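Local coordinates for 3-ketosteroid-delta4-5alpha-dehydrogenase (Rhodococcus jostii, PDB 4AT2), which catalyses the FAD-dependent introduction of the delta4 double bond into 3-keto-5alpha-steroids as part of bacterial steroid catabolism, at residues Tyr136-Asp141 against Lys206-Thr211; Arg332-Asp337 against Gly344-Phe349; Gly450-Thr455 against Leu471-Arg476. All blocks are in the same frame, centred on the assembly; numbering follows the deposited sequence. Where two conformers were deposited one is given.

Contact 1 (Tyr136-Asp141 against Lys206-Thr211); sequences YNWLVD and KPLVET
Trp138 and Leu139 meet Leu208 in a small, buried, wholly apolar contact between helix 132-141 and helix 202-214, next to the Rossmann-type dinucleotide-binding core of this flavoprotein. The helix backbones stay apart, with 8.0 Å between the CA atoms of Leu139 and Leu208, and branch ends do the touching. One methyl group does most of the work: Leu208 CD2 comes obliquely to the benzo part of the indole, 4.1 Å from Trp138 CZ3, and also sits 4.3 Å from Leu139 CD2. The indole gets there because its CG stands anti to the backbone N (chi1 -173°). Leu139 CD2 in turn lies in the plane of the indole, at its edge. Helix 51-62, which follows the probable glycine-rich nucleotide-binding turn, packs against both partners: Ile58, Glu59 and Arg62 touch Trp138, and Ile51 touches Leu208. Arg500 adds a cation-pi contact to the indole. Helix 202-214 is kinked at Pro207, whose nitrogen makes no bond to the preceding turn. The carbonyl of that proline is doubly used: Thr211 N reaches Pro207 O from one face of its plane, and Thr211 OG1, at 2.8 Å from Pro207 O, from the opposite face.

Contact 2 (Arg332-Asp337 against Gly344-Phe349); sequences RYVPED and GQMTLF
The Tyr333 ring meets the helix with its edge: Thr347 OG1 and Met346 CB both lie there, near the ring plane. Two other flat groups have neighbours in their own segments. The Phe349 ring has Gln345 CA over the centre of one face, and the Arg332 guanidinium takes the Glu336 carboxylate in plane at its edge, a side-on grip in which NE and NH2 each bind a separate oxygen through its syn lone pair; Asp418 is a second salt-bridge partner of Arg332. The hydrogen bond between the segments runs from Tyr333 OH to Thr347 OG1, 2.7 Å long. Thr347 OG1 is also hydrogen-bonded to Ile343 O, one turn back, so the hydroxyl is gripped twice. Here a loop folds back on the helix that follows it: 332-337, in the loop after strand 324-326, packs on helix 340-350, which widens into a pi-type turn at 346-349. Tyr339, in the short connection between the segments, belongs to the steroid pocket. With a phenylalanine in place of Tyr333, Thr347 OG1 would probably lose its donor from the loop, and the ring would be freer to shift along the helix. Tyr333 also packs on Arg329 of the second subunit. Next to the tyrosine, Val334 CG2 rests 4.1 Å from Met346 CG; the methionine chain bends at chi2 (-58°), leading its end away from the loop.

Contact 3 (Gly450-Thr455 against Leu471-Arg476); sequences GGLRTT and LFAAGR. With FAD (flavin-adenine dinucleotide), chain D.
Leu452 and Thr454 point toward Ala473 while, at the other end of the contact, Gly450 meets Arg476 through water. The touching parts run nearly antiparallel, 161° apart, but too far from each other to pair as strands. Leu452 CD1 stands 4.3 Å from Ala473 CB. Thr454 CG2 approaches the same CB at 4.2 Å, and with OG1 between the backbone N and the carbonyl carbon (chi1 60°) the hydroxyl meets a bridging water, 2.8 Å from Thr454 OG1, which donates to Ala473 O. A second water donates to both Gly450 O, at 2.6 Å, and Arg476 O.

The side chain of Arg476 leads from this seam along the cofactor. Its CB lies near O1P of the flavin-side phosphate of FAD; CG comes 3.4 Å from the ribityl oxygen O3' and also touches C5'; CD still borders O3'. Bends at chi2 and chi3, about CB-CG and CG-CD, turn the guanidinium toward other partners: NH1 pairs with Asp494 in a salt bridge and also bonds Ser491 OG, while NH2 reaches Thr478 O. The backbone makes the direct hold on the phosphate, Arg476 N giving O1P a hydrogen bond of 2.8 Å that is almost straight (170°). Gly475 permits this: its backbone angles would press a CB against the preceding carbonyl oxygen, and that CB would also collide with O1P. An edge strand of a parallel sheet, 471-473, running into a turn at Gly475 followed by the Arg476 amide that binds the phosphate is consistent with the C-terminal part of the FAD site in Rossmann-type flavoproteins, probably as in fumarate reductase-like enzymes.

In the fold
The three contacts follow one another along the chain without overlap, all in its FAD-binding part. Contacts 1 and 3 have centres 22 Å apart and nearest atoms about 12 Å apart; contact 1 joins two helices that pack on helix 51-62 of the dinucleotide-binding core, and contact 3 combines edge strand 471-473 of the parallel sheet with strand 444-452 of a separate antiparallel sheet. Contact 2 is on the opposite side of the chain's centre from both, 36 Å from contact 1 and 30 Å from contact 3 between centres. There helix 340-350 packs on strand 309-313, a neighbour of 444-452, which links contacts 2 and 3 through the antiparallel sheet; Ala312 and Phe447 on these strands belong to the steroid pocket.

Contact 1 (Tyr136-Asp141 against Lys206-Thr211)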
loop_
_atom_site.group_PDB
_atom_site.type_symbol
_atom_site.label_atom_id
_atom_site.label_comp_id
_atom_site.label_asym_id
_atom_site.label_seq_id
_atom_site.Cartn_x
_atom_site.Cartn_y
_atom_site.Cartn_z
ATOM N N TYR A 136 13.038 -12.429 -25.705
ATOM C CA TYR A 136 12.255 -12.210 -26.928
ATOM C C TYR A 136 12.593 -13.307 -27.937
ATOM O O TYR A 136 11.706 -13.909 -28.524
ATOM C CB TYR A 136 12.547 -10.836 -27.548
ATOM C CG TYR A 136 11.863 -10.646 -28.893
ATOM C CD1 TYR A 136 10.526 -10.257 -28.969
ATOM C CD2 TYR A 136 12.552 -10.892 -30.084
ATOM C CE1 TYR A 136 9.890 -10.102 -30.200
ATOM C CE2 TYR A 136 11.925 -10.745 -31.319
ATOM C CZ TYR A 136 10.600 -10.341 -31.372
ATOM O OH TYR A 136 9.975 -10.192 -32.598
ATOM N N ASN A 137 13.888 -13.531 -28.142
ATOM C CA ASN A 137 14.366 -14.541 -29.076
ATOM C C ASN A 137 13.917 -15.954 -28.700
ATOM O O ASN A 137 13.590 -16.761 -29.563
ATOM C CB ASN A 137 15.891 -14.456 -29.195
ATOM C CG ASN A 137 16.345 -13.178 -29.874
ATOM O OD1 ASN A 137 15.591 -12.578 -30.646
ATOM N ND2 ASN A 137 17.573 -12.745 -29.583
ATOM N N TRP A 138 13.895 -16.222 -27.401
ATOM C CA TRP A 138 13.422 -17.488 -26.860
ATOM C C TRP A 138 11.965 -17.711 -27.194
ATOM O O TRP A 138 11.584 -18.804 -27.626
ATOM C CB TRP A 138 13.666 -17.492 -25.356
ATOM C CG TRP A 138 13.382 -18.803 -24.672
ATOM C CD1 TRP A 138 14.279 -19.835 -24.402
ATOM C CD2 TRP A 138 12.106 -19.247 -24.132
ATOM N NE1 TRP A 138 13.654 -20.859 -23.744
ATOM C CE2 TRP A 138 12.346 -20.573 -23.558
ATOM C CE3 TRP A 138 10.827 -18.699 -24.064
ATOM C CZ2 TRP A 138 11.334 -21.296 -22.940
ATOM C CZ3 TRP A 138 9.810 -19.447 -23.445
ATOM C CH2 TRP A 138 10.067 -20.709 -22.896
ATOM N N LEU A 139 11.144 -16.675 -27.045
ATOM C CA LEU A 139 9.722 -16.765 -27.402
ATOM C C LEU A 139 9.528 -17.017 -28.894
ATOM O O LEU A 139 8.720 -17.870 -29.296
ATOM C CB LEU A 139 8.975 -15.489 -26.993
ATOM C CG LEU A 139 8.918 -15.261 -25.486
ATOM C CD1 LEU A 139 8.451 -13.823 -25.178
ATOM C CD2 LEU A 139 8.014 -16.296 -24.814
ATOM N N VAL A 140 10.276 -16.279 -29.708
ATOM C CA VAL A 140 10.232 -16.471 -31.156
ATOM C C VAL A 140 10.607 -17.912 -31.518
ATOM O O VAL A 140 9.938 -18.536 -32.358
ATOM C CB VAL A 140 11.099 -15.427 -31.900
ATOM C CG1 VAL A 140 11.243 -15.791 -33.374
ATOM C CG2 VAL A 140 10.476 -14.046 -31.756
ATOM N N ASP A 141 11.649 -18.440 -30.875
ATOM C CA ASP A 141 12.091 -19.812 -31.123
ATOM C C ASP A 141 10.989 -20.826 -30.809
ATOM O O ASP A 141 10.852 -21.828 -31.517
ATOM C CB ASP A 141 13.359 -20.126 -30.322
ATOM C CG ASP A 141 13.834 -21.549 -30.516
ATOM O OD1 ASP A 141 14.469 -21.839 -31.555
ATOM O OD2 ASP A 141 13.581 -22.379 -29.621
ATOM N N LYS A 206 -0.573 -20.487 -27.016
ATOM C CA LYS A 206 -0.716 -21.635 -27.918
ATOM C C LYS A 206 0.633 -22.213 -28.391
ATOM O O LYS A 206 0.862 -23.415 -28.227
ATOM C CB LYS A 206 -1.645 -21.295 -29.096
ATOM C CG LYS A 206 -1.890 -22.450 -30.055
ATOM C CD LYS A 206 -2.847 -22.010 -31.149
ATOM C CE LYS A 206 -3.340 -23.188 -31.974
ATOM N NZ LYS A 206 -2.588 -23.297 -33.252
ATOM N N PRO A 207 1.533 -21.372 -28.958
ATOM C CA PRO A 207 2.845 -21.922 -29.354
ATOM C C PRO A 207 3.660 -22.505 -28.193
ATOM O O PRO A 207 4.374 -23.488 -28.383
ATOM C CB PRO A 207 3.587 -20.716 -29.952
ATOM C CG PRO A 207 2.537 -19.707 -30.255
ATOM C CD PRO A 207 1.409 -19.939 -29.294
ATOM N N LEU A 208 3.551 -21.908 -27.008
ATOM C CA LEU A 208 4.263 -22.418 -25.828
ATOM C C LEU A 208 3.703 -23.776 -25.396
ATOM O O LEU A 208 4.457 -24.690 -25.051
ATOM C CB LEU A 208 4.218 -21.403 -24.675
ATOM C CG LEU A 208 4.916 -20.053 -24.926
ATOM C CD1 LEU A 208 4.959 -19.212 -23.656
ATOM C CD2 LEU A 208 6.331 -20.221 -25.445
ATOM N N VAL A 209 2.381 -23.911 -25.446
ATOM C CA VAL A 209 1.732 -25.178 -25.119
ATOM C C VAL A 209 2.162 -26.267 -26.110
ATOM O O VAL A 209 2.523 -27.374 -25.704
ATOM C CB VAL A 209 0.192 -25.028 -25.048
ATOM C CG1 VAL A 209 -0.492 -26.391 -25.025
ATOM C CG2 VAL A 209 -0.188 -24.224 -23.809
ATOM N N GLU A 210 2.155 -25.931 -27.400
ATOM C CA GLU A 210 2.641 -26.846 -28.438
ATOM C C GLU A 210 4.076 -27.290 -28.151
ATOM O O GLU A 210 4.400 -28.471 -28.259
ATOM C CB GLU A 210 2.579 -26.181 -29.813
ATOM C CG GLU A 210 1.171 -25.906 -30.317
ATOM C CD GLU A 210 1.164 -25.210 -31.669
ATOM O OE1 GLU A 210 2.061 -24.379 -31.940
ATOM O OE2 GLU A 210 0.255 -25.498 -32.471
ATOM N N THR A 211 4.919 -26.335 -27.761
ATOM C CA THR A 211 6.312 -26.603 -27.427
ATOM C C THR A 211 6.396 -27.568 -26.242
ATOM O O THR A 211 7.110 -28.570 -26.294
ATOM C CB THR A 211 7.072 -25.289 -27.121
ATOM O OG1 THR A 211 7.051 -24.449 -28.283
ATOM C CG2 THR A 211 8.522 -25.566 -26.729
#

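Contact 2 (Arg332-Asp337 against Gly344-Phe349)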
loop_
_atom_site.group_PDB
_atom_site.type_symbol
_atom_site.label_atom_id
_atom_site.label_comp_id
_atom_site.label_asym_id
_atom_site.label_seq_id
_atom_site.Cartn_x
_atom_site.Cartn_y
_atom_site.Cartn_z
ATOM N N ARG A 332 -6.515 20.134 -13.425
ATOM C CA ARG A 332 -5.731 19.115 -14.138
ATOM C C ARG A 332 -4.746 18.419 -13.197
ATOM O O ARG A 332 -4.260 19.029 -12.235
ATOM C CB ARG A 332 -4.993 19.727 -15.331
ATOM C CG ARG A 332 -5.914 20.094 -16.473
ATOM C CD ARG A 332 -5.126 20.588 -17.678
ATOM N NE ARG A 332 -4.332 19.531 -18.333
ATOM C CZ ARG A 332 -3.030 19.622 -18.617
ATOM N NH1 ARG A 332 -2.323 20.686 -18.241
ATOM N NH2 ARG A 332 -2.411 18.619 -19.245
ATOM N N TYR A 333 -4.436 17.156 -13.481
ATOM C CA TYR A 333 -3.556 16.376 -12.581
ATOM C C TYR A 333 -2.645 15.364 -13.274
ATOM O O TYR A 333 -1.750 14.810 -12.634
ATOM C CB TYR A 333 -4.407 15.651 -11.518
ATOM C CG TYR A 333 -5.381 14.651 -12.119
ATOM C CD1 TYR A 333 -6.654 15.063 -12.537
ATOM C CD2 TYR A 333 -5.042 13.296 -12.249
ATOM C CE1 TYR A 333 -7.554 14.171 -13.094
ATOM C CE2 TYR A 333 -5.944 12.383 -12.805
ATOM C CZ TYR A 333 -7.197 12.828 -13.214
ATOM O OH TYR A 333 -8.107 11.963 -13.782
ATOM N N VAL A 334 -2.875 15.105 -14.566
ATOM C CA VAL A 334 -2.070 14.113 -15.301
ATOM C C VAL A 334 -1.963 14.534 -16.782
ATOM O O VAL A 334 -2.940 15.007 -17.344
ATOM C CB VAL A 334 -2.674 12.689 -15.155
ATOM C CG1 VAL A 334 -4.076 12.590 -15.780
ATOM C CG2 VAL A 334 -1.735 11.614 -15.703
ATOM N N PRO A 335 -0.776 14.382 -17.413
ATOM C CA PRO A 335 -0.766 14.669 -18.853
ATOM C C PRO A 335 -1.630 13.641 -19.592
ATOM O O PRO A 335 -1.545 12.435 -19.320
ATOM C CB PRO A 335 0.714 14.523 -19.231
ATOM C CG PRO A 335 1.249 13.553 -18.195
ATOM C CD PRO A 335 0.560 13.979 -16.930
ATOM N N GLU A 336 -2.467 14.129 -20.507
ATOM C CA GLU A 336 -3.499 13.282 -21.112
ATOM C C GLU A 336 -2.954 12.333 -22.177
ATOM O O GLU A 336 -3.712 11.519 -22.722
ATOM C CB GLU A 336 -4.676 14.134 -21.634
ATOM C CG GLU A 336 -5.472 14.859 -20.538
ATOM C CD GLU A 336 -4.835 16.163 -20.059
ATOM O OE1 GLU A 336 -3.821 16.612 -20.653
ATOM O OE2 GLU A 336 -5.344 16.759 -19.078
ATOM N N ASP A 337 -1.647 12.427 -22.453
ATOM C CA ASP A 337 -0.998 11.540 -23.418
ATOM C C ASP A 337 -0.158 10.444 -22.772
ATOM O O ASP A 337 0.491 9.673 -23.471
ATOM C CB ASP A 337 -0.178 12.338 -24.447
ATOM C CG ASP A 337 0.940 13.159 -23.818
ATOM O OD1 ASP A 337 0.958 13.326 -22.574
ATOM O OD2 ASP A 337 1.809 13.626 -24.584
ATOM N N GLY A 344 -5.327 5.838 -14.917
ATOM C CA GLY A 344 -6.159 5.064 -13.986
ATOM C C GLY A 344 -5.617 5.116 -12.569
ATOM O O GLY A 344 -6.361 5.409 -11.625
ATOM N N GLN A 345 -4.322 4.836 -12.408
ATOM C CA GLN A 345 -3.703 4.879 -11.077
ATOM C C GLN A 345 -3.766 6.284 -10.488
ATOM O O GLN A 345 -4.096 6.444 -9.321
ATOM C CB GLN A 345 -2.243 4.417 -11.125
ATOM C CG GLN A 345 -2.081 2.907 -11.250
ATOM C CD GLN A 345 -0.680 2.450 -10.861
ATOM O OE1 GLN A 345 0.275 3.251 -10.852
ATOM N NE2 GLN A 345 -0.549 1.160 -10.531
ATOM N N MET A 346 -3.451 7.308 -11.282
ATOM C CA MET A 346 -3.466 8.659 -10.719
ATOM C C MET A 346 -4.879 9.036 -10.271
ATOM O O MET A 346 -5.072 9.671 -9.226
ATOM C CB MET A 346 -2.938 9.690 -11.719
ATOM C CG MET A 346 -1.518 9.472 -12.209
ATOM S SD MET A 346 -0.253 9.427 -10.917
ATOM C CE MET A 346 -0.026 7.661 -10.671
ATOM N N THR A 347 -5.860 8.640 -11.070
ATOM C CA THR A 347 -7.257 8.969 -10.790
ATOM C C THR A 347 -7.747 8.278 -9.515
ATOM O O THR A 347 -8.256 8.933 -8.609
ATOM C CB THR A 347 -8.162 8.635 -11.993
ATOM O OG1 THR A 347 -7.685 9.356 -13.142
ATOM C CG2 THR A 347 -9.622 9.040 -11.709
ATOM N N LEU A 348 -7.579 6.961 -9.454
ATOM C CA LEU A 348 -8.035 6.195 -8.300
ATOM C C LEU A 348 -7.230 6.516 -7.053
ATOM O O LEU A 348 -7.803 6.739 -5.991
ATOM C CB LEU A 348 -7.950 4.691 -8.579
ATOM C CG LEU A 348 -8.336 3.771 -7.412
ATOM C CD1 LEU A 348 -9.806 3.965 -7.050
ATOM C CD2 LEU A 348 -8.075 2.334 -7.822
ATOM N N PHE A 349 -5.904 6.549 -7.188
ATOM C CA PHE A 349 -5.046 6.700 -6.011
ATOM C C PHE A 349 -5.102 8.118 -5.456
ATOM O O PHE A 349 -5.185 8.310 -4.230
ATOM C CB PHE A 349 -3.569 6.388 -6.319
ATOM C CG PHE A 349 -3.272 4.956 -6.722
ATOM C CD1 PHE A 349 -4.226 3.937 -6.639
ATOM C CD2 PHE A 349 -1.987 4.636 -7.154
ATOM C CE1 PHE A 349 -3.895 2.636 -7.013
ATOM C CE2 PHE A 349 -1.654 3.340 -7.536
ATOM C CZ PHE A 349 -2.611 2.339 -7.461
#

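Contact 3 (Gly450-Thr455 against Leu471-Arg476)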
loop_
_atom_site.group_PDB
_atom_site.type_symbol
_atom_site.label_atom_id
_atom_site.label_comp_id
_atom_site.label_asym_id
_atom_site.label_seq_id
_atom_site.Cartn_x
_atom_site.Cartn_y
_atom_site.Cartn_z
ATOM N N GLY A 450 0.979 -7.742 -6.114
ATOM C CA GLY A 450 1.797 -8.187 -4.987
ATOM C C GLY A 450 1.736 -9.683 -4.797
ATOM O O GLY A 450 0.801 -10.341 -5.251
ATOM N N GLY A 451 2.731 -10.239 -4.121
ATOM C CA GLY A 451 2.682 -11.675 -3.833
ATOM C C GLY A 451 3.952 -12.158 -3.183
ATOM O O GLY A 451 4.665 -11.393 -2.535
ATOM N N LEU A 452 4.224 -13.446 -3.368
ATOM C CA LEU A 452 5.406 -14.058 -2.787
ATOM C C LEU A 452 6.693 -13.379 -3.229
ATOM O O LEU A 452 6.831 -12.961 -4.382
ATOM C CB LEU A 452 5.453 -15.537 -3.160
ATOM C CG LEU A 452 4.289 -16.381 -2.617
ATOM C CD1 LEU A 452 4.270 -17.731 -3.334
ATOM C CD2 LEU A 452 4.347 -16.545 -1.095
ATOM N N ARG A 453 7.643 -13.299 -2.304
ATOM C CA ARG A 453 8.963 -12.774 -2.586
ATOM C C ARG A 453 9.813 -13.913 -3.169
ATOM O O ARG A 453 9.915 -14.995 -2.565
ATOM C CB ARG A 453 9.587 -12.248 -1.285
ATOM C CG ARG A 453 10.991 -11.691 -1.447
ATOM C CD ARG A 453 10.986 -10.287 -2.009
ATOM N NE ARG A 453 12.328 -9.702 -1.988
ATOM C CZ ARG A 453 12.749 -8.796 -1.101
ATOM N NH1 ARG A 453 11.935 -8.334 -0.145
ATOM N NH2 ARG A 453 13.995 -8.333 -1.184
ATOM N N THR A 454 10.408 -13.665 -4.334
ATOM C CA THR A 454 11.227 -14.676 -5.003
ATOM C C THR A 454 12.570 -14.104 -5.444
ATOM O O THR A 454 12.707 -12.893 -5.672
ATOM C CB THR A 454 10.547 -15.256 -6.266
ATOM O OG1 THR A 454 10.292 -14.195 -7.197
ATOM C CG2 THR A 454 9.232 -16.009 -5.941
ATOM N N THR A 455 13.551 -14.992 -5.594
ATOM C CA THR A 455 14.861 -14.629 -6.122
ATOM C C THR A 455 14.793 -14.499 -7.644
ATOM O O THR A 455 13.778 -14.834 -8.261
ATOM C CB THR A 455 15.910 -15.703 -5.819
ATOM O OG1 THR A 455 15.577 -16.895 -6.546
ATOM C CG2 THR A 455 16.001 -16.009 -4.315
ATOM N N LEU A 471 10.778 -25.333 -3.355
ATOM C CA LEU A 471 9.662 -24.428 -3.666
ATOM C C LEU A 471 10.050 -23.257 -4.556
ATOM O O LEU A 471 10.941 -22.470 -4.228
ATOM C CB LEU A 471 9.002 -23.909 -2.384
ATOM C CG LEU A 471 7.632 -23.238 -2.587
ATOM C CD1 LEU A 471 6.613 -24.207 -3.180
ATOM C CD2 LEU A 471 7.155 -22.660 -1.259
ATOM N N PHE A 472 9.340 -23.150 -5.673
ATOM C CA PHE A 472 9.611 -22.138 -6.685
ATOM C C PHE A 472 8.299 -21.499 -7.079
ATOM O O PHE A 472 7.226 -22.064 -6.823
ATOM C CB PHE A 472 10.292 -22.796 -7.888
ATOM C CG PHE A 472 11.502 -23.594 -7.498
ATOM C CD1 PHE A 472 12.740 -22.969 -7.375
ATOM C CD2 PHE A 472 11.379 -24.944 -7.153
ATOM C CE1 PHE A 472 13.851 -23.689 -6.962
ATOM C CE2 PHE A 472 12.490 -25.669 -6.738
ATOM C CZ PHE A 472 13.725 -25.039 -6.650
ATOM N N ALA A 473 8.365 -20.321 -7.691
ATOM C CA ALA A 473 7.119 -19.625 -8.052
ATOM C C ALA A 473 7.351 -18.552 -9.093
ATOM O O ALA A 473 8.428 -17.960 -9.142
ATOM C CB ALA A 473 6.454 -19.025 -6.816
ATOM N N ALA A 474 6.330 -18.296 -9.908
ATOM C CA ALA A 474 6.400 -17.227 -10.904
ATOM C C ALA A 474 5.001 -16.798 -11.302
ATOM O O ALA A 474 4.020 -17.498 -11.025
ATOM C CB ALA A 474 7.192 -17.676 -12.125
ATOM N N GLY A 475 4.919 -15.654 -11.970
ATOM C CA GLY A 475 3.616 -15.115 -12.385
ATOM C C GLY A 475 2.975 -14.349 -11.246
ATOM O O GLY A 475 3.658 -13.927 -10.301
ATOM N N ARG A 476 1.660 -14.166 -11.316
ATOM C CA ARG A 476 1.017 -13.237 -10.380
ATOM C C ARG A 476 0.766 -13.778 -8.968
ATOM O O ARG A 476 0.192 -13.078 -8.133
ATOM C CB ARG A 476 -0.225 -12.556 -10.989
ATOM C CG ARG A 476 0.122 -11.583 -12.134
ATOM C CD ARG A 476 0.698 -10.227 -11.678
ATOM N NE ARG A 476 2.020 -10.334 -11.028
ATOM C CZ ARG A 476 3.160 -10.604 -11.672
ATOM N NH1 ARG A 476 3.160 -10.793 -12.992
ATOM N NH2 ARG A 476 4.310 -10.704 -10.994
HETATM P PA FAD D . -2.813 -17.350 -15.296
HETATM O O1A FAD D . -2.407 -17.125 -16.700
HETATM O O2A FAD D . -4.167 -16.959 -14.878
HETATM O O5B FAD D . -2.601 -18.903 -14.968
HETATM C C5B FAD D . -2.857 -19.420 -13.658
HETATM C C4B FAD D . -3.490 -20.815 -13.799
HETATM O O4B FAD D . -3.563 -21.334 -12.453
HETATM C C3B FAD D . -4.932 -20.692 -14.308
HETATM O O3B FAD D . -5.111 -21.572 -15.446
HETATM C C2B FAD D . -5.785 -21.112 -13.106
HETATM O O2B FAD D . -6.985 -21.803 -13.544
HETATM C C1B FAD D . -4.836 -22.047 -12.358
HETATM N N9A FAD D . -5.142 -22.190 -10.917
HETATM C C8A FAD D . -5.646 -21.284 -10.070
HETATM N N7A FAD D . -5.741 -21.847 -8.867
HETATM C C5A FAD D . -5.282 -23.111 -8.955
HETATM C C6A FAD D . -5.145 -24.129 -8.070
HETATM N N6A FAD D . -5.507 -23.937 -6.801
HETATM N N1A FAD D . -4.652 -25.325 -8.435
HETATM C C2A FAD D . -4.255 -25.543 -9.746
HETATM N N3A FAD D . -4.402 -24.495 -10.649
HETATM C C4A FAD D . -4.914 -23.308 -10.228
HETATM N N1 FAD D . -0.916 -8.560 -18.672
HETATM C C2 FAD D . 0.100 -8.319 -19.579
HETATM O O2 FAD D . 1.262 -8.370 -19.201
HETATM N N3 FAD D . -0.203 -8.022 -20.916
HETATM C C4 FAD D . -1.532 -7.930 -21.333
HETATM O O4 FAD D . -1.761 -7.652 -22.514
HETATM C C4X FAD D . -2.560 -8.167 -20.412
HETATM N N5 FAD D . -3.861 -8.064 -20.776
HETATM C C5X FAD D . -4.817 -8.066 -19.827
HETATM C C6 FAD D . -6.130 -7.708 -20.149
HETATM C C7 FAD D . -7.133 -7.723 -19.176
HETATM C C7M FAD D . -8.439 -7.352 -19.558
HETATM C C8 FAD D . -6.820 -8.092 -17.852
HETATM C C8M FAD D . -7.783 -8.136 -16.823
HETATM C C9 FAD D . -5.510 -8.461 -17.537
HETATM C C9A FAD D . -4.502 -8.428 -18.513
HETATM N N10 FAD D . -3.222 -8.751 -18.206
HETATM C C10 FAD D . -2.249 -8.482 -19.088
HETATM C "C1'" FAD D . -2.852 -9.467 -16.958
HETATM C "C2'" FAD D . -2.483 -10.922 -17.284
HETATM O "O2'" FAD D . -3.574 -11.456 -18.036
HETATM C "C3'" FAD D . -2.284 -11.745 -16.000
HETATM O "O3'" FAD D . -1.697 -10.964 -14.945
HETATM C "C4'" FAD D . -1.397 -12.963 -16.301
HETATM O "O4'" FAD D . -2.012 -13.716 -17.357
HETATM C "C5'" FAD D . -1.256 -13.849 -15.060
HETATM O "O5'" FAD D . -0.352 -14.926 -15.372
HETATM P P FAD D . -0.250 -16.202 -14.392
HETATM O O1P FAD D . 0.139 -15.781 -13.042
HETATM O O2P FAD D . 0.544 -17.254 -15.111
HETATM O O3P FAD D . -1.818 -16.615 -14.224
HETATM O O HOH W 1 -1.209 -10.573 -6.945
HETATM O O HOH W 2 9.683 -15.537 -9.632
#